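Local coordinates for protein putative modulator of DNA gyrase (Bacteroides thetaiotaomicron, PDB 1VPB) that is probably a metallopeptidase of the PmbA/TldD (peptidase U62) family and may modulate DNA gyrase, at residues A22-D27 / T92-G97; L69-D74 / G78-N83; S265-S270 / S277-K282; E317-F322 / P344-S349. All coordinates share one frame; numbering follows the deposited sequence.

Interaction 1: residues A22-D27 / T92-G97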
loop_
_atom_site.group_PDB
_atom_site.type_symbol
_atom_site.label_atom_id
_atom_site.label_comp_id
_atom_site.label_asym_id
_atom_site.label_seq_id
_atom_site.Cartn_x
_atom_site.Cartn_y
_atom_site.Cartn_z
ATOM N N ALA A 22 -1.171 -10.943 28.188
ATOM C CA ALA A 22 -2.373 -11.169 27.353
ATOM C C ALA A 22 -3.554 -11.632 28.169
ATOM O O ALA A 22 -4.691 -11.191 27.942
ATOM C CB ALA A 22 -2.091 -12.142 26.264
ATOM N N GLN A 23 -3.309 -12.482 29.170
ATOM C CA GLN A 23 -4.349 -13.018 30.002
ATOM C C GLN A 23 -4.914 -11.895 30.882
ATOM O O GLN A 23 -6.124 -11.843 31.113
ATOM C CB GLN A 23 -3.792 -14.174 30.860
ATOM C CG GLN A 23 -3.550 -15.478 30.069
ATOM C CD GLN A 23 -2.527 -16.404 30.774
ATOM O OE1 GLN A 23 -2.278 -16.262 31.998
ATOM N NE2 GLN A 23 -1.916 -17.306 30.001
ATOM N N TRP A 24 -4.040 -11.011 31.340
ATOM C CA TRP A 24 -4.448 -9.850 32.157
ATOM C C TRP A 24 -5.360 -8.937 31.318
ATOM O O TRP A 24 -6.438 -8.548 31.779
ATOM C CB TRP A 24 -3.235 -9.089 32.633
ATOM C CG TRP A 24 -3.638 -7.770 33.236
ATOM C CD1 TRP A 24 -3.975 -7.534 34.529
ATOM C CD2 TRP A 24 -3.820 -6.535 32.537
ATOM N NE1 TRP A 24 -4.350 -6.221 34.689
ATOM C CE2 TRP A 24 -4.236 -5.577 33.483
ATOM C CE3 TRP A 24 -3.611 -6.127 31.217
ATOM C CZ2 TRP A 24 -4.502 -4.252 33.139
ATOM C CZ3 TRP A 24 -3.862 -4.814 30.878
ATOM C CH2 TRP A 24 -4.315 -3.890 31.834
ATOM N N ALA A 25 -4.995 -8.717 30.056
ATOM C CA ALA A 25 -5.778 -7.851 29.164
ATOM C C ALA A 25 -7.146 -8.437 28.898
ATOM O O ALA A 25 -8.133 -7.701 28.899
ATOM C CB ALA A 25 -5.044 -7.559 27.863
ATOM N N MET A 26 -7.215 -9.765 28.674
ATOM C CA MET A 26 -8.499 -10.441 28.496
ATOM C C MET A 26 -9.390 -10.208 29.722
ATOM O O MET A 26 -10.568 -9.837 29.638
ATOM C CB MET A 26 -8.258 -11.939 28.267
ATOM C CG MET A 26 -9.494 -12.742 28.268
ATOM S SD MET A 26 -10.558 -12.376 26.868
ATOM C CE MET A 26 -9.710 -13.420 25.716
ATOM N N ASP A 27 -8.822 -10.510 30.891
ATOM C CA ASP A 27 -9.560 -10.403 32.145
ATOM C C ASP A 27 -10.038 -8.961 32.353
ATOM O O ASP A 27 -11.190 -8.760 32.756
ATOM C CB ASP A 27 -8.682 -10.908 33.295
ATOM C CG ASP A 27 -9.315 -10.701 34.639
ATOM O OD1 ASP A 27 -10.231 -11.493 34.962
ATOM O OD2 ASP A 27 -8.957 -9.778 35.405
ATOM N N THR A 92 -6.420 2.325 30.519
ATOM C CA THR A 92 -7.102 3.446 29.875
ATOM C C THR A 92 -7.465 3.141 28.437
ATOM O O THR A 92 -8.588 3.457 28.025
ATOM C CB THR A 92 -6.183 4.665 29.909
ATOM O OG1 THR A 92 -6.018 5.016 31.277
ATOM C CG2 THR A 92 -6.839 5.896 29.247
ATOM N N PHE A 93 -6.520 2.573 27.683
ATOM C CA PHE A 93 -6.743 2.290 26.290
ATOM C C PHE A 93 -7.895 1.300 26.107
ATOM O O PHE A 93 -8.753 1.461 25.220
ATOM C CB PHE A 93 -5.459 1.721 25.654
ATOM C CG PHE A 93 -5.555 1.532 24.164
ATOM C CD1 PHE A 93 -5.726 2.611 23.306
ATOM C CD2 PHE A 93 -5.514 0.295 23.646
ATOM C CE1 PHE A 93 -5.864 2.413 21.957
ATOM C CE2 PHE A 93 -5.602 0.093 22.293
ATOM C CZ PHE A 93 -5.742 1.124 21.465
ATOM N N ILE A 94 -7.871 0.218 26.893
ATOM C CA ILE A 94 -8.931 -0.808 26.792
ATOM C C ILE A 94 -10.273 -0.230 27.225
ATOM O O ILE A 94 -11.257 -0.413 26.556
ATOM C CB ILE A 94 -8.565 -2.054 27.637
ATOM C CG1 ILE A 94 -7.339 -2.716 26.980
ATOM C CG2 ILE A 94 -9.672 -3.045 27.661
ATOM C CD1 ILE A 94 -6.700 -3.803 27.854
ATOM N N LYS A 95 -10.306 0.472 28.354
ATOM C CA LYS A 95 -11.601 1.000 28.810
ATOM C C LYS A 95 -12.165 1.978 27.805
ATOM O O LYS A 95 -13.396 1.984 27.555
ATOM C CB LYS A 95 -11.442 1.613 30.204
ATOM C CG LYS A 95 -12.752 2.104 30.836
ATOM C CD LYS A 95 -13.838 0.978 30.978
ATOM C CE LYS A 95 -14.853 1.318 32.091
ATOM N NZ LYS A 95 -15.395 2.699 31.861
ATOM N N ASN A 96 -11.316 2.828 27.241
ATOM C CA ASN A 96 -11.764 3.769 26.226
ATOM C C ASN A 96 -12.276 3.048 24.999
ATOM O O ASN A 96 -13.272 3.465 24.461
ATOM C CB ASN A 96 -10.669 4.749 25.860
ATOM C CG ASN A 96 -10.433 5.765 26.968
ATOM O OD1 ASN A 96 -11.246 5.888 27.924
ATOM N ND2 ASN A 96 -9.343 6.522 26.853
ATOM N N GLY A 97 -11.625 1.946 24.594
ATOM C CA GLY A 97 -12.090 1.139 23.494
ATOM C C GLY A 97 -13.472 0.524 23.724
ATOM O O GLY A 97 -14.338 0.556 22.840
#
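Ala25 and Ile94 have the nearest CA atoms, 8.1 Å apart, between segments 22-27 and 92-97, which lie on helices 16-31 and 87-101. The work falls to one methyl group. The side chain of Ile94 sets off toward the other helix, and with CG1 anti to its own carbonyl carbon (chi1 -67°) and the chain then extended, CD1 becomes the forward tip. That methyl stands 4.1 Å from Ala25 CB and 4.3 Å from Trp24 CZ3, meeting the six-membered end of the indole obliquely. Alanine suits its position because a single methyl keeps the helix surface low where the isoleucine arrives, while the long tryptophan can bring its ring across to the same CD1. Trp24 also reaches Leu90 and Glu91 on helix 87-101, and Arg87 makes a cation-pi contact with the indole. Behind this interface Met26 lies on Val39 and Leu176, and Phe93 on Ile80 and Thr82, which places both helices against the antiparallel sheet. Only 90 Å² is buried between the two segments, and no hydrogen bond or charge pair crosses. The contact is therefore purely apolar, held by dispersion and the exclusion of water, and imposes little directional constraint.

Interaction 2: residues L69-D74 / G78-N83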
loop_
_atom_site.group_PDB
_atom_site.type_symbol
_atom_site.label_atom_id
_atom_site.label_comp_id
_atom_site.label_asym_id
_atom_site.label_seq_id
_atom_site.Cartn_x
_atom_site.Cartn_y
_atom_site.Cartn_z
ATOM N N LEU A 69 -7.148 -6.296 20.387
ATOM C CA LEU A 69 -8.332 -6.907 21.017
ATOM C C LEU A 69 -9.549 -6.687 20.153
ATOM O O LEU A 69 -9.681 -5.645 19.511
ATOM C CB LEU A 69 -8.604 -6.252 22.388
ATOM C CG LEU A 69 -7.618 -6.497 23.527
ATOM C CD1 LEU A 69 -6.506 -5.497 23.465
ATOM C CD2 LEU A 69 -8.264 -6.396 24.846
ATOM N N SER A 70 -10.461 -7.671 20.154
ATOM C CA SER A 70 -11.777 -7.556 19.544
ATOM C C SER A 70 -12.690 -7.492 20.766
ATOM O O SER A 70 -12.619 -8.333 21.646
ATOM C CB SER A 70 -12.176 -8.751 18.735
ATOM O OG SER A 70 -11.313 -8.917 17.597
ATOM N N LEU A 71 -13.496 -6.443 20.813
ATOM C CA LEU A 71 -14.347 -6.143 21.955
ATOM C C LEU A 71 -15.839 -6.308 21.635
ATOM O O LEU A 71 -16.353 -5.755 20.697
ATOM C CB LEU A 71 -14.089 -4.696 22.416
ATOM C CG LEU A 71 -12.636 -4.242 22.618
ATOM C CD1 LEU A 71 -12.647 -2.769 22.916
ATOM C CD2 LEU A 71 -12.007 -4.999 23.734
ATOM N N TYR A 72 -16.533 -7.208 22.381
ATOM C CA TYR A 72 -17.957 -7.494 22.220
ATOM C C TYR A 72 -18.674 -6.848 23.428
ATOM O O TYR A 72 -18.505 -7.295 24.577
ATOM C CB TYR A 72 -18.209 -8.999 22.210
ATOM C CG TYR A 72 -17.608 -9.702 21.005
ATOM C CD1 TYR A 72 -16.250 -9.934 20.959
ATOM C CD2 TYR A 72 -18.407 -10.126 19.945
ATOM C CE1 TYR A 72 -15.667 -10.588 19.830
ATOM C CE2 TYR A 72 -17.871 -10.745 18.844
ATOM C CZ TYR A 72 -16.483 -10.974 18.800
ATOM O OH TYR A 72 -15.971 -11.627 17.667
ATOM N N VAL A 73 -19.304 -5.737 23.168
ATOM C CA VAL A 73 -19.775 -4.820 24.213
ATOM C C VAL A 73 -21.225 -4.496 23.935
ATOM O O VAL A 73 -21.628 -3.708 23.026
ATOM C CB VAL A 73 -18.980 -3.479 24.246
ATOM C CG1 VAL A 73 -19.511 -2.585 25.389
ATOM C CG2 VAL A 73 -17.483 -3.707 24.335
ATOM N N ASP A 74 -22.095 -5.110 24.717
ATOM C CA ASP A 74 -23.496 -4.770 24.544
ATOM C C ASP A 74 -24.065 -4.927 23.176
ATOM O O ASP A 74 -24.897 -4.147 22.714
ATOM C CB ASP A 74 -23.799 -3.378 25.160
ATOM C CG ASP A 74 -23.463 -3.278 26.628
ATOM O OD1 ASP A 74 -23.009 -4.269 27.329
ATOM O OD2 ASP A 74 -23.535 -2.143 27.183
ATOM N N GLY A 78 -16.018 -3.916 18.311
ATOM C CA GLY A 78 -14.962 -2.913 18.112
ATOM C C GLY A 78 -13.604 -3.566 18.095
ATOM O O GLY A 78 -13.371 -4.548 18.741
ATOM N N SER A 79 -12.667 -2.914 17.404
ATOM C CA SER A 79 -11.289 -3.377 17.318
ATOM C C SER A 79 -10.285 -2.342 17.756
ATOM O O SER A 79 -10.364 -1.159 17.337
ATOM C CB SER A 79 -11.006 -3.756 15.839
ATOM O OG SER A 79 -11.955 -4.699 15.367
ATOM N N ILE A 80 -9.387 -2.716 18.663
ATOM C CA ILE A 80 -8.347 -1.830 19.093
ATOM C C ILE A 80 -6.973 -2.534 19.045
ATOM O O ILE A 80 -6.871 -3.764 19.128
ATOM C CB ILE A 80 -8.574 -1.293 20.480
ATOM C CG1 ILE A 80 -8.488 -2.356 21.570
ATOM C CG2 ILE A 80 -9.994 -0.602 20.596
ATOM C CD1 ILE A 80 -8.827 -1.864 22.949
ATOM N N SER A 81 -5.917 -1.752 18.940
ATOM C CA SER A 81 -4.590 -2.355 18.892
ATOM C C SER A 81 -3.563 -1.361 19.378
ATOM O O SER A 81 -3.684 -0.156 19.105
ATOM C CB SER A 81 -4.315 -2.775 17.454
ATOM O OG SER A 81 -4.055 -1.631 16.654
ATOM N N THR A 82 -2.583 -1.854 20.150
ATOM C CA THR A 82 -1.576 -1.024 20.729
ATOM C C THR A 82 -0.262 -1.746 20.902
ATOM O O THR A 82 -0.207 -2.995 21.034
ATOM C CB THR A 82 -2.060 -0.541 22.080
ATOM O OG1 THR A 82 -1.133 0.359 22.637
ATOM C CG2 THR A 82 -2.280 -1.703 23.076
ATOM N N ASN A 83 0.805 -0.955 20.882
ATOM C CA ASN A 83 2.085 -1.518 21.239
ATOM C C ASN A 83 2.639 -0.859 22.454
ATOM O O ASN A 83 3.833 -0.973 22.709
ATOM C CB ASN A 83 3.043 -1.472 20.067
ATOM C CG ASN A 83 3.306 -0.066 19.553
ATOM O OD1 ASN A 83 3.251 0.909 20.308
ATOM N ND2 ASN A 83 3.708 0.026 18.270
HETATM O O HOH W 1 -10.528 -6.967 15.889
#
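Leu69 and Ile80 exchange two backbone hydrogen bonds, Leu69 N to Ile80 O at 2.8 Å and Ile80 N to Leu69 O at 3.1 Å. Leu71 and Gly78 form a second reciprocal pair, with Leu71 N to Gly78 O at 2.8 Å and nearly straight (171° at the hydrogen). Between them Ser70 faces Ser79 in a non-hydrogen-bonded pair, and one water joins the two hydroxyls, 2.7 Å from Ser70 OG and 2.7 Å from Ser79 OG. On the other face the apolar chains gather. Ile80 holds CG1 between its backbone N and carbonyl carbon (chi1 67°), which brings CG1 to 4.0 Å from Leu69 CB, while its CD1 meets Leu71 CD1 at 3.9 Å, the two side chains crossing at about a right angle. Phe93 of helix 87-101 covers this side, so branched aliphatic residues fit well. With an alanine in place of Ile80, a gap would probably open beside Leu71 CD1 and Phe93 would have less to pack on. Ser79 to Thr82 pair in parallel with a strand of the second subunit, continuing the sheet across the interface. The antiparallel hairpin thus has two unlike faces, a hydrated serine side and a greasy side turned to the helix.

Interaction 3: residues S265-S270 / S277-K282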
loop_
_atom_site.group_PDB
_atom_site.type_symbol
_atom_site.label_atom_id
_atom_site.label_comp_id
_atom_site.label_asym_id
_atom_site.label_seq_id
_atom_site.Cartn_x
_atom_site.Cartn_y
_atom_site.Cartn_z
ATOM N N SER A 265 -11.277 -15.823 -4.425
ATOM C CA SER A 265 -11.938 -14.642 -3.834
ATOM C C SER A 265 -13.449 -14.792 -3.840
ATOM O O SER A 265 -14.131 -14.418 -2.884
ATOM C CB SER A 265 -11.527 -13.379 -4.576
ATOM O OG SER A 265 -10.147 -13.105 -4.450
ATOM N N ALA A 266 -13.979 -15.386 -4.904
ATOM C CA ALA A 266 -15.398 -15.589 -5.072
ATOM C C ALA A 266 -15.984 -16.577 -4.082
ATOM O O ALA A 266 -17.188 -16.693 -3.920
ATOM C CB ALA A 266 -15.704 -16.002 -6.493
ATOM N N LEU A 267 -15.123 -17.374 -3.445
ATOM C CA LEU A 267 -15.575 -18.286 -2.453
ATOM C C LEU A 267 -15.657 -17.699 -1.053
ATOM O O LEU A 267 -16.025 -18.387 -0.102
ATOM C CB LEU A 267 -14.630 -19.493 -2.461
ATOM C CG LEU A 267 -14.524 -20.274 -3.771
ATOM C CD1 LEU A 267 -13.526 -21.433 -3.512
ATOM C CD2 LEU A 267 -15.850 -20.766 -4.160
ATOM N N ASN A 268 -15.266 -16.460 -0.921
ATOM C CA ASN A 268 -15.263 -15.831 0.406
ATOM C C ASN A 268 -16.679 -15.519 0.874
ATOM O O ASN A 268 -17.483 -14.934 0.124
ATOM C CB ASN A 268 -14.487 -14.547 0.369
ATOM C CG ASN A 268 -12.994 -14.756 0.410
ATOM O OD1 ASN A 268 -12.496 -15.694 1.092
ATOM N ND2 ASN A 268 -12.237 -13.862 -0.284
ATOM N N GLY A 269 -16.930 -15.801 2.134
ATOM C CA GLY A 269 -18.263 -15.643 2.729
ATOM C C GLY A 269 -18.745 -14.205 2.598
ATOM O O GLY A 269 -19.955 -13.971 2.367
ATOM N N SER A 270 -17.839 -13.253 2.712
ATOM C CA SER A 270 -18.285 -11.815 2.670
ATOM C C SER A 270 -18.712 -11.430 1.263
ATOM O O SER A 270 -19.708 -10.733 1.063
ATOM C CB SER A 270 -17.167 -10.930 3.143
ATOM O OG SER A 270 -16.052 -11.116 2.303
ATOM N N SER A 277 -20.341 -12.185 -5.946
ATOM C CA SER A 277 -19.556 -13.368 -6.252
ATOM C C SER A 277 -20.160 -14.110 -7.378
ATOM O O SER A 277 -21.323 -14.526 -7.333
ATOM C CB SER A 277 -19.430 -14.286 -5.037
ATOM O OG SER A 277 -18.951 -15.564 -5.481
ATOM N N PHE A 278 -19.381 -14.303 -8.433
ATOM C CA PHE A 278 -19.870 -15.068 -9.584
ATOM C C PHE A 278 -19.977 -16.574 -9.324
ATOM O O PHE A 278 -20.419 -17.336 -10.207
ATOM C CB PHE A 278 -19.000 -14.808 -10.816
ATOM C CG PHE A 278 -17.543 -15.226 -10.680
ATOM C CD1 PHE A 278 -16.589 -14.342 -10.194
ATOM C CD2 PHE A 278 -17.106 -16.505 -11.094
ATOM C CE1 PHE A 278 -15.229 -14.700 -10.085
ATOM C CE2 PHE A 278 -15.743 -16.872 -10.944
ATOM C CZ PHE A 278 -14.823 -15.979 -10.468
ATOM N N LEU A 279 -19.514 -16.999 -8.143
ATOM C CA LEU A 279 -19.697 -18.372 -7.699
ATOM C C LEU A 279 -20.845 -18.575 -6.700
ATOM O O LEU A 279 -21.056 -19.663 -6.204
ATOM C CB LEU A 279 -18.379 -18.904 -7.124
ATOM C CG LEU A 279 -17.267 -18.957 -8.202
ATOM C CD1 LEU A 279 -16.030 -19.608 -7.591
ATOM C CD2 LEU A 279 -17.711 -19.727 -9.376
ATOM N N LEU A 280 -21.653 -17.536 -6.487
ATOM C CA LEU A 280 -22.810 -17.664 -5.618
ATOM C C LEU A 280 -23.712 -18.681 -6.283
ATOM O O LEU A 280 -23.839 -18.684 -7.522
ATOM C CB LEU A 280 -23.525 -16.320 -5.535
ATOM C CG LEU A 280 -24.751 -16.235 -4.633
ATOM C CD1 LEU A 280 -24.368 -16.295 -3.170
ATOM C CD2 LEU A 280 -25.481 -14.928 -4.994
ATOM N N ASN A 281 -24.314 -19.553 -5.480
ATOM C CA ASN A 281 -25.252 -20.581 -5.975
ATOM C C ASN A 281 -24.631 -21.644 -6.888
ATOM O O ASN A 281 -25.316 -22.263 -7.689
ATOM C CB ASN A 281 -26.456 -19.951 -6.714
ATOM C CG ASN A 281 -27.291 -19.053 -5.823
ATOM O OD1 ASN A 281 -27.368 -19.240 -4.587
ATOM N ND2 ASN A 281 -27.914 -18.049 -6.440
ATOM N N LYS A 282 -23.328 -21.825 -6.804
ATOM C CA LYS A 282 -22.660 -22.848 -7.621
ATOM C C LYS A 282 -22.152 -24.018 -6.778
ATOM O O LYS A 282 -21.526 -24.939 -7.320
ATOM C CB LYS A 282 -21.495 -22.229 -8.344
ATOM C CG LYS A 282 -21.802 -21.034 -9.256
ATOM C CD LYS A 282 -22.782 -21.289 -10.303
ATOM C CE LYS A 282 -22.904 -20.028 -11.163
ATOM N NZ LYS A 282 -24.250 -19.945 -11.754
#
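The ring of Phe278 carries the methyl of Ala266 over one face: CB stands 3.8 Å above the ring plane, displaced toward the rim, in a CH-pi contact 22° off the ring normal. CE1 is the ring atom nearest to that methyl. Outside the two segments, Leu416 and Ile417 of helix 416-421 also pack on the phenylalanine. The same methyl of Ala266 is pressed from another direction by Leu279, whose CG lies 3.8 Å from Ala266 CB. Leu279 CD1 reaches on to Leu267 CD2, 3.6 Å away, with the two leucines crossing obliquely. Alanine suits this centre, since its one methyl touches the ring, the leucine and a hydroxyl together. That hydroxyl belongs to Ser277, whose OG is turned anti to the backbone N (chi1 166°), donates to Ala266 O over 2.6 Å in the carbonyl plane on a lone pair, and accepts from Leu279 N at 3.1 Å. A small polar side chain can serve both jobs at once. Replacing Ser277 by an alanine would probably leave Ala266 O and Leu279 N without this shared mate and let the turn drift from the other segment. Tyr330 OH is hydrogen-bonded to Leu279 O and Lys282 N. Both segments turn here, Ser265-Asn268 and Ser277-Leu280 each as a type I beta turn, and the serine bond within the second is an ST turn, a motif that here also ties one turn of the C-terminal family region to another.

Interaction 4: residues E317-F322 / P344-S349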
loop_
_atom_site.group_PDB
_atom_site.type_symbol
_atom_site.label_atom_id
_atom_site.label_comp_id
_atom_site.label_asym_id
_atom_site.label_seq_id
_atom_site.Cartn_x
_atom_site.Cartn_y
_atom_site.Cartn_z
ATOM N N GLU A 317 -9.229 -27.855 8.619
ATOM C CA GLU A 317 -9.475 -29.213 8.170
ATOM C C GLU A 317 -9.075 -29.246 6.712
ATOM O O GLU A 317 -9.280 -28.293 5.955
ATOM C CB GLU A 317 -10.990 -29.510 8.188
ATOM C CG GLU A 317 -11.614 -29.411 9.548
ATOM C CD GLU A 317 -13.114 -29.680 9.473
ATOM O OE1 GLU A 317 -13.602 -30.345 8.528
ATOM O OE2 GLU A 317 -13.808 -29.176 10.340
ATOM N N ARG A 318 -8.591 -30.415 6.276
ATOM C CA ARG A 318 -8.527 -30.685 4.843
ATOM C C ARG A 318 -9.869 -30.600 4.197
ATOM O O ARG A 318 -10.846 -31.139 4.730
ATOM C CB ARG A 318 -7.958 -32.084 4.618
ATOM C CG ARG A 318 -6.542 -32.217 5.000
ATOM C CD ARG A 318 -5.807 -33.526 4.434
ATOM N NE ARG A 318 -6.320 -33.826 3.091
ATOM C CZ ARG A 318 -5.639 -34.225 2.037
ATOM N NH1 ARG A 318 -4.320 -34.415 2.079
ATOM N NH2 ARG A 318 -6.297 -34.407 0.896
ATOM N N ARG A 319 -9.952 -29.922 3.049
ATOM C CA ARG A 319 -11.193 -29.841 2.303
ATOM C C ARG A 319 -10.937 -29.940 0.799
ATOM O O ARG A 319 -9.952 -29.436 0.283
ATOM C CB ARG A 319 -11.884 -28.491 2.518
ATOM C CG ARG A 319 -12.654 -28.385 3.842
ATOM C CD ARG A 319 -13.513 -27.136 3.965
ATOM N NE ARG A 319 -14.275 -27.126 5.204
ATOM C CZ ARG A 319 -13.817 -26.707 6.387
ATOM N NH1 ARG A 319 -12.584 -26.243 6.513
ATOM N NH2 ARG A 319 -14.603 -26.756 7.447
ATOM N N SER A 320 -11.895 -30.557 0.135
ATOM C CA SER A 320 -12.025 -30.520 -1.294
ATOM C C SER A 320 -12.619 -29.149 -1.660
ATOM O O SER A 320 -13.712 -28.813 -1.239
ATOM C CB SER A 320 -13.001 -31.592 -1.756
ATOM O OG SER A 320 -13.190 -31.467 -3.139
ATOM N N ILE A 321 -11.892 -28.398 -2.471
ATOM C CA ILE A 321 -12.437 -27.161 -3.046
ATOM C C ILE A 321 -13.087 -27.476 -4.376
ATOM O O ILE A 321 -14.303 -27.232 -4.536
ATOM C CB ILE A 321 -11.366 -26.088 -3.185
ATOM C CG1 ILE A 321 -10.873 -25.705 -1.787
ATOM C CG2 ILE A 321 -11.946 -24.857 -3.926
ATOM C CD1 ILE A 321 -9.645 -24.884 -1.767
ATOM N N PHE A 322 -12.310 -28.066 -5.292
ATOM C CA PHE A 322 -12.868 -28.638 -6.519
ATOM C C PHE A 322 -12.459 -30.108 -6.606
ATOM O O PHE A 322 -11.277 -30.436 -6.381
ATOM C CB PHE A 322 -12.299 -27.936 -7.745
ATOM C CG PHE A 322 -12.823 -26.560 -7.957
ATOM C CD1 PHE A 322 -14.015 -26.376 -8.621
ATOM C CD2 PHE A 322 -12.093 -25.452 -7.548
ATOM C CE1 PHE A 322 -14.504 -25.103 -8.854
ATOM C CE2 PHE A 322 -12.599 -24.174 -7.726
ATOM C CZ PHE A 322 -13.810 -24.012 -8.391
ATOM N N PRO A 344 -20.946 -22.297 9.003
ATOM C CA PRO A 344 -19.612 -21.782 8.801
ATOM C C PRO A 344 -18.676 -22.936 8.454
ATOM O O PRO A 344 -18.928 -24.086 8.837
ATOM C CB PRO A 344 -19.234 -21.197 10.183
ATOM C CG PRO A 344 -20.074 -21.962 11.147
ATOM C CD PRO A 344 -21.296 -22.383 10.430
ATOM N N THR A 345 -17.578 -22.605 7.785
ATOM C CA THR A 345 -16.520 -23.545 7.445
ATOM C C THR A 345 -15.176 -23.175 8.049
ATOM O O THR A 345 -14.782 -23.683 9.114
ATOM C CB THR A 345 -16.473 -23.788 5.881
ATOM O OG1 THR A 345 -16.285 -22.541 5.150
ATOM C CG2 THR A 345 -17.745 -24.339 5.403
ATOM N N ILE A 346 -14.477 -22.260 7.400
ATOM C CA ILE A 346 -13.277 -21.672 7.895
ATOM C C ILE A 346 -13.191 -20.334 7.165
ATOM O O ILE A 346 -13.703 -20.209 6.066
ATOM C CB ILE A 346 -12.031 -22.584 7.623
ATOM C CG1 ILE A 346 -10.772 -22.116 8.412
ATOM C CG2 ILE A 346 -11.736 -22.684 6.157
ATOM C CD1 ILE A 346 -10.770 -22.500 9.832
ATOM N N SER A 347 -12.503 -19.383 7.755
ATOM C CA SER A 347 -12.464 -18.003 7.215
ATOM C C SER A 347 -11.719 -17.875 5.899
ATOM O O SER A 347 -11.959 -16.969 5.080
ATOM C CB SER A 347 -11.870 -17.074 8.246
ATOM O OG SER A 347 -10.543 -17.420 8.498
ATOM N N GLY A 348 -10.805 -18.798 5.637
ATOM C CA GLY A 348 -10.068 -18.770 4.364
ATOM C C GLY A 348 -9.200 -20.018 4.212
ATOM O O GLY A 348 -9.001 -20.788 5.183
ATOM N N SER A 349 -8.725 -20.215 2.999
ATOM C CA SER A 349 -7.799 -21.325 2.721
ATOM C C SER A 349 -6.454 -21.128 3.368
ATOM O O SER A 349 -6.125 -20.028 3.815
ATOM C CB SER A 349 -7.613 -21.480 1.206
ATOM O OG SER A 349 -7.089 -20.306 0.622
HETATM O O HOH W 2 -12.660 -25.738 9.406
#
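Arg319, on the strand 319-323 of a small mixed sheet, reaches over to Thr345 and Ile346 in the loop that follows helix 334-340; two residues on, Ile321 and Phe322 form a classic beta bulge opposite Leu294. With CG anti to its carbonyl carbon (chi1 -79°) and the chain extended from CG to NE, the arginine carries its guanidinium clear of the strand. Thr345 CB and Ile346 N lie over one face, the threonine carbon 3.7 Å above the plane and toward the rim. Glu317 OE1 is on the opposite face, while OE2 of the same carboxylate is 3.9 Å from Arg319 NH2, a long salt bridge in which no N-H points at the oxygen. In the guanidinium plane a water accepts from Arg319 NH1 at 2.9 Å and lies 3.0 Å from Thr345 O, to which it can donate, though other acceptors compete. Ile346 CG2 rests 3.7 Å from NH1. Thr345 is fixed independently, its OG1 hydrogen-bonded to Tyr330 O and Ile332 N. Long and flat-ended, arginine suits this place, one face against the loop and its edge at the water. Van der Waals contact and a shared water join loop and strand; the glutamate probably contributes mainly through charge.

The four contacts fall into two groups. Interactions 1 and 2 adjoin, their centres 8 Å apart: helix 87-101 follows strand 76-82 in the chain and folds back on the hairpin, with Phe93 CE2 3.7 Å from Ile80 CB and Gly97 C 3.5 Å from Leu71 CD1. Both reach the second subunit. Interactions 3 and 4 lie in the C-terminal family region with centres 13 Å apart, and Leu267 CD1 lies 3.8 Å from Ile321 CG2 in one of that isoleucine's two conformers; Tyr330 joins them, through its hydroxyl in interaction 3 and its backbone O in interaction 4. Between the groups there is no direct touch, interactions 2 and 4 being about 12 Å apart at their nearest atoms. None of the four contains a metal or ligand.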